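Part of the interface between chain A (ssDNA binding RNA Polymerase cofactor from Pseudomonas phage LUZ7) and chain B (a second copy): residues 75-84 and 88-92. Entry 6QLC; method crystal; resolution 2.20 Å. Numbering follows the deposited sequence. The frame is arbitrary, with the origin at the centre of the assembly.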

# COMPACT_ATOMS: atom_id res chain seq x y z
N ALA A 75 -17.00 9.65 8.81
CA ALA A 75 -16.82 9.86 7.38
C ALA A 75 -15.41 9.49 6.95
O ALA A 75 -15.21 8.88 5.89
CB ALA A 75 -17.13 11.31 7.01
N TYR A 76 -14.42 9.84 7.76
CA TYR A 76 -13.05 9.42 7.49
C TYR A 76 -12.96 7.90 7.39
O TYR A 76 -12.50 7.36 6.38
CB TYR A 76 -12.14 9.99 8.58
CG TYR A 76 -10.77 9.37 8.65
CD1 TYR A 76 -9.75 9.81 7.83
CD2 TYR A 76 -10.49 8.36 9.56
CE1 TYR A 76 -8.50 9.26 7.89
CE2 TYR A 76 -9.23 7.79 9.63
CZ TYR A 76 -8.24 8.24 8.79
OH TYR A 76 -6.99 7.68 8.86
N ALA A 77 -13.45 7.18 8.41
CA ALA A 77 -13.34 5.72 8.39
C ALA A 77 -14.08 5.13 7.19
O ALA A 77 -13.60 4.18 6.56
CB ALA A 77 -13.85 5.13 9.70
N GLU A 78 -15.23 5.71 6.85
CA GLU A 78 -15.96 5.26 5.67
C GLU A 78 -15.11 5.43 4.41
O GLU A 78 -15.02 4.51 3.59
CB GLU A 78 -17.27 6.05 5.54
CG GLU A 78 -18.34 5.63 6.53
CD GLU A 78 -18.82 4.22 6.28
OE1 GLU A 78 -19.43 3.97 5.21
OE2 GLU A 78 -18.59 3.35 7.15
N ARG A 79 -14.48 6.59 4.25
CA ARG A 79 -13.70 6.85 3.04
C ARG A 79 -12.46 5.96 2.99
O ARG A 79 -12.10 5.47 1.91
CB ARG A 79 -13.30 8.33 2.97
CG ARG A 79 -14.47 9.27 2.68
CD ARG A 79 -13.99 10.66 2.19
NE ARG A 79 -15.10 11.46 1.67
CZ ARG A 79 -15.03 12.76 1.38
NH1 ARG A 79 -13.90 13.44 1.57
NH2 ARG A 79 -16.11 13.37 0.92
N CYS A 80 -11.78 5.78 4.12
CA CYS A 80 -10.69 4.81 4.16
C CYS A 80 -11.16 3.46 3.63
O CYS A 80 -10.53 2.86 2.75
CB CYS A 80 -10.16 4.66 5.58
SG CYS A 80 -9.13 6.04 6.15
N LYS A 81 -12.32 3.01 4.09
CA LYS A 81 -12.83 1.73 3.63
C LYS A 81 -13.08 1.77 2.13
O LYS A 81 -12.67 0.85 1.41
CB LYS A 81 -14.10 1.38 4.40
CG LYS A 81 -13.81 0.52 5.64
CD LYS A 81 -14.94 0.60 6.66
CE LYS A 81 -16.29 0.26 6.02
NZ LYS A 81 -17.43 0.42 6.97
N LYS A 82 -13.69 2.85 1.64
CA LYS A 82 -13.98 2.97 0.21
C LYS A 82 -12.71 2.90 -0.63
O LYS A 82 -12.69 2.24 -1.67
CB LYS A 82 -14.74 4.26 -0.07
CG LYS A 82 -15.33 4.33 -1.48
CD LYS A 82 -15.56 5.76 -1.92
CE LYS A 82 -14.82 6.07 -3.22
NZ LYS A 82 -14.96 7.52 -3.64
N LEU A 83 -11.63 3.57 -0.19
CA LEU A 83 -10.33 3.37 -0.83
C LEU A 83 -9.99 1.89 -0.94
O LEU A 83 -9.83 1.35 -2.04
CB LEU A 83 -9.24 4.11 -0.06
CG LEU A 83 -9.04 5.61 -0.28
CD1 LEU A 83 -7.66 6.08 0.15
CD2 LEU A 83 -9.29 5.96 -1.72
N VAL A 84 -9.85 1.22 0.21
CA VAL A 84 -9.56 -0.22 0.28
C VAL A 84 -10.39 -0.98 -0.75
O VAL A 84 -9.85 -1.75 -1.55
CB VAL A 84 -9.81 -0.77 1.70
CG1 VAL A 84 -9.59 -2.26 1.73
CG2 VAL A 84 -8.89 -0.12 2.68
N ILE B 88 -6.21 -2.19 6.21
CA ILE B 88 -6.71 -1.04 6.93
C ILE B 88 -5.85 0.13 6.48
O ILE B 88 -4.62 0.07 6.58
CB ILE B 88 -6.61 -1.23 8.45
CG1 ILE B 88 -7.42 -2.45 8.89
CG2 ILE B 88 -7.11 0.03 9.17
CD1 ILE B 88 -8.90 -2.36 8.51
N ILE B 89 -6.49 1.18 5.97
CA ILE B 89 -5.77 2.38 5.55
C ILE B 89 -5.96 3.45 6.61
O ILE B 89 -7.08 3.70 7.05
CB ILE B 89 -6.23 2.86 4.17
CG1 ILE B 89 -5.64 1.92 3.12
CG2 ILE B 89 -5.78 4.28 3.94
CD1 ILE B 89 -6.31 2.02 1.78
N LYS B 90 -4.85 4.05 7.03
CA LYS B 90 -4.84 5.14 7.99
C LYS B 90 -4.00 6.28 7.44
O LYS B 90 -2.93 6.05 6.88
CB LYS B 90 -4.26 4.72 9.34
CG LYS B 90 -4.88 3.46 9.97
CD LYS B 90 -4.14 3.09 11.26
CE LYS B 90 -4.90 2.03 12.07
NZ LYS B 90 -4.06 1.45 13.17
N LEU B 91 -4.49 7.50 7.61
CA LEU B 91 -3.72 8.70 7.28
C LEU B 91 -2.96 9.17 8.52
O LEU B 91 -3.57 9.41 9.56
CB LEU B 91 -4.66 9.79 6.78
CG LEU B 91 -4.11 11.20 6.63
CD1 LEU B 91 -3.19 11.27 5.42
CD2 LEU B 91 -5.27 12.13 6.48
N GLY B 92 -1.65 9.31 8.40
CA GLY B 92 -0.83 9.73 9.53
C GLY B 92 0.03 10.93 9.19
O GLY B 92 0.63 10.99 8.11

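The most unusual feature of this contact is that a side-chain hydroxyl accepts a hydrogen bond from a strand's backbone amide: L91(B) donates to the phenol of Y76(A), with L91(B) N 2.8 Å from Y76(A) OH and an N-H...O angle of 172°, so the bond is nearly straight. The CA-to-CB bond of Y76(A) points sideways to the strand, but with chi1 in the t well (165°) the end of the side chain comes nearer, and the amide nitrogen lies at the ring's edge, near its plane. The same hydroxyl packs against the strand backbone, with Y76(A) OH 3.4 Å from K90(B) CA, while Y76(A) CE1 lies 4.0 Å from L91(B) CB. One aromatic residue thus supplies both a polar anchor and apolar cover.

The rest of the interface is organised around I89(B), which has the largest covered area of any residue here, 99 Å². It points toward the helix, and its CD1 lies 3.5 Å from V84(A) CG2 and 4.0 Å from L83(A) CB. C80(A) CA lies 5.7 Å from I89(B) CA, the closest pairing in the register, and C80(A) SG sits 3.2 Å from I89(B) O and 4.4 Å from I89(B) CG2.

The rule is one of periodicity. Y76(A), C80(A), L83(A) and V84(A) recur at helical spacing and make the helix's contacts, while strand alternation turns I89(B) and L91(B) toward the helix and K90(B) away overall, though K90(B) CB still lies 4.1 Å from Y76(A) OH. The axes approach to 7.8 Å at 128°, and the two stretches together bury 309 Å². E78(A), R79(A), K81(A) and K82(A) make no contact with the strand; the CA-to-CB bond of K81(A) points away, and K81(A) NZ forms a salt bridge with E78(A) OE2 at 3.2 Å within the helix.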